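Local coordinates for glycosylation Associate Protein 2 (Streptococcus agalactiae serotype V, PDB 6OYC), which probably takes part, in complex with Gap1 and Gap3, in the glycosylation and accessory Sec-dependent secretion of serine-rich adhesins, at residues 315-323 against 506-516. Sequence-based numbering, arbitrary orientation.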
loop_
_atom_site.group_PDB
_atom_site.type_symbol
_atom_site.label_atom_id
_atom_site.label_comp_id
_atom_site.label_asym_id
_atom_site.label_seq_id
_atom_site.Cartn_x
_atom_site.Cartn_y
_atom_site.Cartn_z
ATOM N N MET B 315 11.116 5.018 8.815
ATOM C CA MET B 315 11.063 4.928 10.269
ATOM C C MET B 315 11.080 3.482 10.732
ATOM O O MET B 315 11.778 3.138 11.692
ATOM C CB MET B 315 9.818 5.636 10.789
ATOM C CG MET B 315 9.558 5.420 12.265
ATOM S SD MET B 315 7.998 6.183 12.730
ATOM C CE MET B 315 6.821 4.990 12.094
ATOM N N MET B 316 10.315 2.615 10.062
ATOM C CA MET B 316 10.263 1.215 10.465
ATOM C C MET B 316 11.495 0.450 10.011
ATOM O O MET B 316 11.866 -0.548 10.640
ATOM C CB MET B 316 9.003 0.547 9.918
ATOM C CG MET B 316 7.726 1.213 10.373
ATOM S SD MET B 316 7.610 1.341 12.180
ATOM C CE MET B 316 7.179 -0.353 12.586
ATOM N N LYS B 317 12.141 0.896 8.933
ATOM C CA LYS B 317 13.391 0.262 8.533
ATOM C C LYS B 317 14.497 0.531 9.548
ATOM O O LYS B 317 15.383 -0.312 9.742
ATOM C CB LYS B 317 13.806 0.744 7.145
ATOM C CG LYS B 317 14.654 -0.257 6.365
ATOM C CD LYS B 317 14.603 0.026 4.860
ATOM C CE LYS B 317 15.846 -0.489 4.115
ATOM N NZ LYS B 317 16.176 -1.928 4.291
ATOM N N SER B 318 14.447 1.683 10.219
ATOM C CA SER B 318 15.511 2.055 11.141
ATOM C C SER B 318 15.484 1.235 12.424
ATOM O O SER B 318 16.505 1.158 13.117
ATOM C CB SER B 318 15.417 3.546 11.463
ATOM O OG SER B 318 14.219 3.834 12.149
ATOM N N MET B 319 14.354 0.612 12.748
ATOM C CA MET B 319 14.255 -0.215 13.940
ATOM C C MET B 319 14.946 -1.561 13.797
ATOM O O MET B 319 14.964 -2.318 14.773
ATOM C CB MET B 319 12.787 -0.438 14.290
ATOM C CG MET B 319 11.961 0.825 14.236
ATOM S SD MET B 319 11.841 1.592 15.852
ATOM C CE MET B 319 11.194 3.222 15.436
ATOM N N LYS B 320 15.465 -1.887 12.609
ATOM C CA LYS B 320 16.209 -3.125 12.370
ATOM C C LYS B 320 15.436 -4.349 12.863
ATOM O O LYS B 320 16.010 -5.392 13.188
ATOM C CB LYS B 320 17.607 -3.046 12.995
ATOM C CG LYS B 320 18.421 -1.829 12.526
ATOM C CD LYS B 320 18.901 -1.988 11.071
ATOM C CE LYS B 320 20.256 -1.311 10.825
ATOM N NZ LYS B 320 21.254 -2.208 10.141
ATOM N N THR B 321 14.123 -4.232 12.904
ATOM C CA THR B 321 13.218 -5.303 13.278
ATOM C C THR B 321 12.366 -5.706 12.071
ATOM O O THR B 321 12.209 -4.921 11.130
ATOM C CB THR B 321 12.329 -4.827 14.441
ATOM O OG1 THR B 321 11.595 -5.925 14.995
ATOM C CG2 THR B 321 11.357 -3.753 13.967
ATOM N N PRO B 322 11.838 -6.931 12.037
ATOM C CA PRO B 322 10.890 -7.276 10.966
ATOM C C PRO B 322 9.671 -6.384 11.058
ATOM O O PRO B 322 9.195 -6.080 12.157
ATOM C CB PRO B 322 10.536 -8.741 11.242
ATOM C CG PRO B 322 11.641 -9.248 12.139
ATOM C CD PRO B 322 12.140 -8.076 12.914
ATOM N N PHE B 323 9.164 -5.949 9.898
ATOM C CA PHE B 323 8.101 -4.952 9.927
ATOM C C PHE B 323 7.130 -5.092 8.762
ATOM O O PHE B 323 7.452 -5.611 7.686
ATOM C CB PHE B 323 8.667 -3.525 9.976
ATOM C CG PHE B 323 9.331 -3.051 8.704
ATOM C CD1 PHE B 323 10.670 -3.305 8.471
ATOM C CD2 PHE B 323 8.620 -2.284 7.772
ATOM C CE1 PHE B 323 11.302 -2.839 7.329
ATOM C CE2 PHE B 323 9.240 -1.801 6.616
ATOM C CZ PHE B 323 10.582 -2.082 6.388
ATOM N N TYR B 506 9.195 3.046 20.896
ATOM C CA TYR B 506 9.586 1.841 20.174
ATOM C C TYR B 506 10.963 1.347 20.615
ATOM O O TYR B 506 11.136 0.161 20.923
ATOM C CB TYR B 506 9.570 2.107 18.664
ATOM C CG TYR B 506 8.442 1.431 17.913
ATOM C CD1 TYR B 506 8.433 0.057 17.725
ATOM C CD2 TYR B 506 7.391 2.171 17.378
ATOM C CE1 TYR B 506 7.401 -0.569 17.033
ATOM C CE2 TYR B 506 6.348 1.553 16.680
ATOM C CZ TYR B 506 6.364 0.184 16.507
ATOM O OH TYR B 506 5.346 -0.450 15.821
ATOM N N ARG B 507 11.962 2.240 20.631
ATOM C CA ARG B 507 13.334 1.804 20.876
ATOM C C ARG B 507 13.506 1.296 22.301
ATOM O O ARG B 507 14.178 0.281 22.530
ATOM C CB ARG B 507 14.319 2.940 20.585
ATOM C CG ARG B 507 15.008 2.845 19.223
ATOM C CD ARG B 507 15.719 1.492 19.025
ATOM N NE ARG B 507 16.592 1.502 17.850
ATOM C CZ ARG B 507 17.196 0.431 17.347
ATOM N NH1 ARG B 507 17.028 -0.756 17.910
ATOM N NH2 ARG B 507 17.970 0.551 16.274
ATOM N N ARG B 508 12.889 1.977 23.271
ATOM C CA ARG B 508 12.961 1.526 24.654
ATOM C C ARG B 508 12.224 0.211 24.862
ATOM O O ARG B 508 12.564 -0.545 25.777
ATOM C CB ARG B 508 12.401 2.599 25.590
ATOM C CG ARG B 508 10.952 2.368 25.993
ATOM C CD ARG B 508 10.572 3.142 27.245
ATOM N NE ARG B 508 9.445 2.525 27.945
ATOM C CZ ARG B 508 9.540 1.930 29.130
ATOM N NH1 ARG B 508 10.713 1.875 29.755
ATOM N NH2 ARG B 508 8.465 1.390 29.695
ATOM N N MET B 509 11.241 -0.095 24.027
ATOM C CA MET B 509 10.538 -1.357 24.196
ATOM C C MET B 509 11.240 -2.516 23.493
ATOM O O MET B 509 11.234 -3.641 24.005
ATOM C CB MET B 509 9.109 -1.225 23.692
ATOM C CG MET B 509 8.262 -2.408 24.071
ATOM S SD MET B 509 7.038 -2.665 22.807
ATOM C CE MET B 509 8.061 -3.570 21.652
ATOM N N LEU B 510 11.828 -2.269 22.318
ATOM C CA LEU B 510 12.657 -3.292 21.691
ATOM C C LEU B 510 13.786 -3.726 22.625
ATOM O O LEU B 510 14.171 -4.901 22.632
ATOM C CB LEU B 510 13.216 -2.773 20.360
ATOM C CG LEU B 510 12.239 -2.418 19.226
ATOM C CD1 LEU B 510 12.992 -1.812 18.071
ATOM C CD2 LEU B 510 11.439 -3.617 18.749
ATOM N N SER B 511 14.300 -2.805 23.442
ATOM C CA SER B 511 15.353 -3.160 24.388
ATOM C C SER B 511 14.802 -3.958 25.561
ATOM O O SER B 511 15.322 -5.028 25.896
ATOM C CB SER B 511 16.054 -1.907 24.892
ATOM O OG SER B 511 17.217 -2.267 25.607
ATOM N N ASN B 512 13.736 -3.453 26.188
ATOM C CA ASN B 512 13.228 -4.055 27.415
ATOM C C ASN B 512 12.704 -5.466 27.187
ATOM O O ASN B 512 12.918 -6.355 28.020
ATOM C CB ASN B 512 12.118 -3.180 28.004
ATOM C CG ASN B 512 12.635 -1.889 28.591
ATOM O OD1 ASN B 512 13.837 -1.718 28.798
ATOM N ND2 ASN B 512 11.728 -0.965 28.859
ATOM N N ASP B 513 11.991 -5.693 26.081
ATOM C CA ASP B 513 11.198 -6.906 25.931
ATOM C C ASP B 513 11.728 -7.877 24.888
ATOM O O ASP B 513 11.223 -9.002 24.813
ATOM C CB ASP B 513 9.736 -6.563 25.583
ATOM C CG ASP B 513 9.121 -5.522 26.525
ATOM O OD1 ASP B 513 9.759 -5.166 27.532
ATOM O OD2 ASP B 513 7.995 -5.048 26.252
ATOM N N PHE B 514 12.722 -7.490 24.083
ATOM C CA PHE B 514 13.210 -8.377 23.033
ATOM C C PHE B 514 14.727 -8.346 22.907
ATOM O O PHE B 514 15.276 -8.986 21.997
ATOM C CB PHE B 514 12.528 -8.027 21.691
ATOM C CG PHE B 514 11.026 -8.175 21.739
ATOM C CD1 PHE B 514 10.435 -9.414 21.545
ATOM C CD2 PHE B 514 10.218 -7.095 22.046
ATOM C CE1 PHE B 514 9.067 -9.562 21.622
ATOM C CE2 PHE B 514 8.845 -7.237 22.130
ATOM C CZ PHE B 514 8.268 -8.463 21.920
ATOM N N GLY B 515 15.419 -7.646 23.800
ATOM C CA GLY B 515 16.860 -7.690 23.841
ATOM C C GLY B 515 17.542 -6.839 22.809
ATOM O O GLY B 515 18.758 -6.961 22.624
ATOM N N ARG B 516 16.808 -5.972 22.139
ATOM C CA ARG B 516 17.355 -5.224 21.021
ATOM C C ARG B 516 18.042 -3.979 21.571
ATOM O O ARG B 516 17.386 -3.041 22.035
ATOM C CB ARG B 516 16.253 -4.923 20.010
ATOM C CG ARG B 516 15.792 -6.203 19.294
ATOM C CD ARG B 516 14.527 -6.006 18.460
ATOM N NE ARG B 516 14.281 -7.126 17.543
ATOM C CZ ARG B 516 14.921 -7.302 16.387
ATOM N NH1 ARG B 516 15.857 -6.440 16.007
ATOM N NH2 ARG B 516 14.630 -8.343 15.614
#
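Met316 and Met319, near the C-terminal end of helix 313-318, close on Tyr506 in two Met-aromatic contacts. They join the segment entering strand 323-327 to the C-terminal helix 495-514 of a domain whose largely parallel sheet and family point to an α/β-hydrolase fold. Met319 crosses the tyrosine at about a right angle at its CB-CG end, its SD 3.7 Å from Tyr506 CB and 4.7 Å from the ring centroid, approaching obliquely. Met316 reaches the hydroxyl end: its chain, bent at chi2 (-55°) and chi3 (-77°), brings CE to 3.7 Å from Tyr506 OH, with SD 5.1 Å from the Tyr506 ring centroid. Flexible, unbranched methionines suit this place because they can mould to a broad ring. The hydroxyl is hydrogen-bonded to Ser368 OG, which satisfies this buried polar end, while the ring packs against the methionines. One turn further along, branched Leu510 fills in with CD1, 4.0 Å from Met319 CB.

Polar contacts gather where the chain turns at Lys320, which has positive phi. Arg507 sets one face of its guanidinium over Met319 O, with NH2 3.5 Å from Ser318 O, not a hydrogen bond, while its NE pairs with Glu518. Arg516, beyond the helix end, uses its length to reach back across. NE bonds to Pro295 O, and NH2 bonds to Lys294 O and forms a salt bridge with Asp292, which together hold the flat group in place. Thr321 OG1 sits over one face of that guanidinium, 3.7 Å above its plane and offset toward its rim, and Arg516 NH1 gives Lys320 O a weak, bent hydrogen bond of 3.0 Å with an N-H...O angle of 127°.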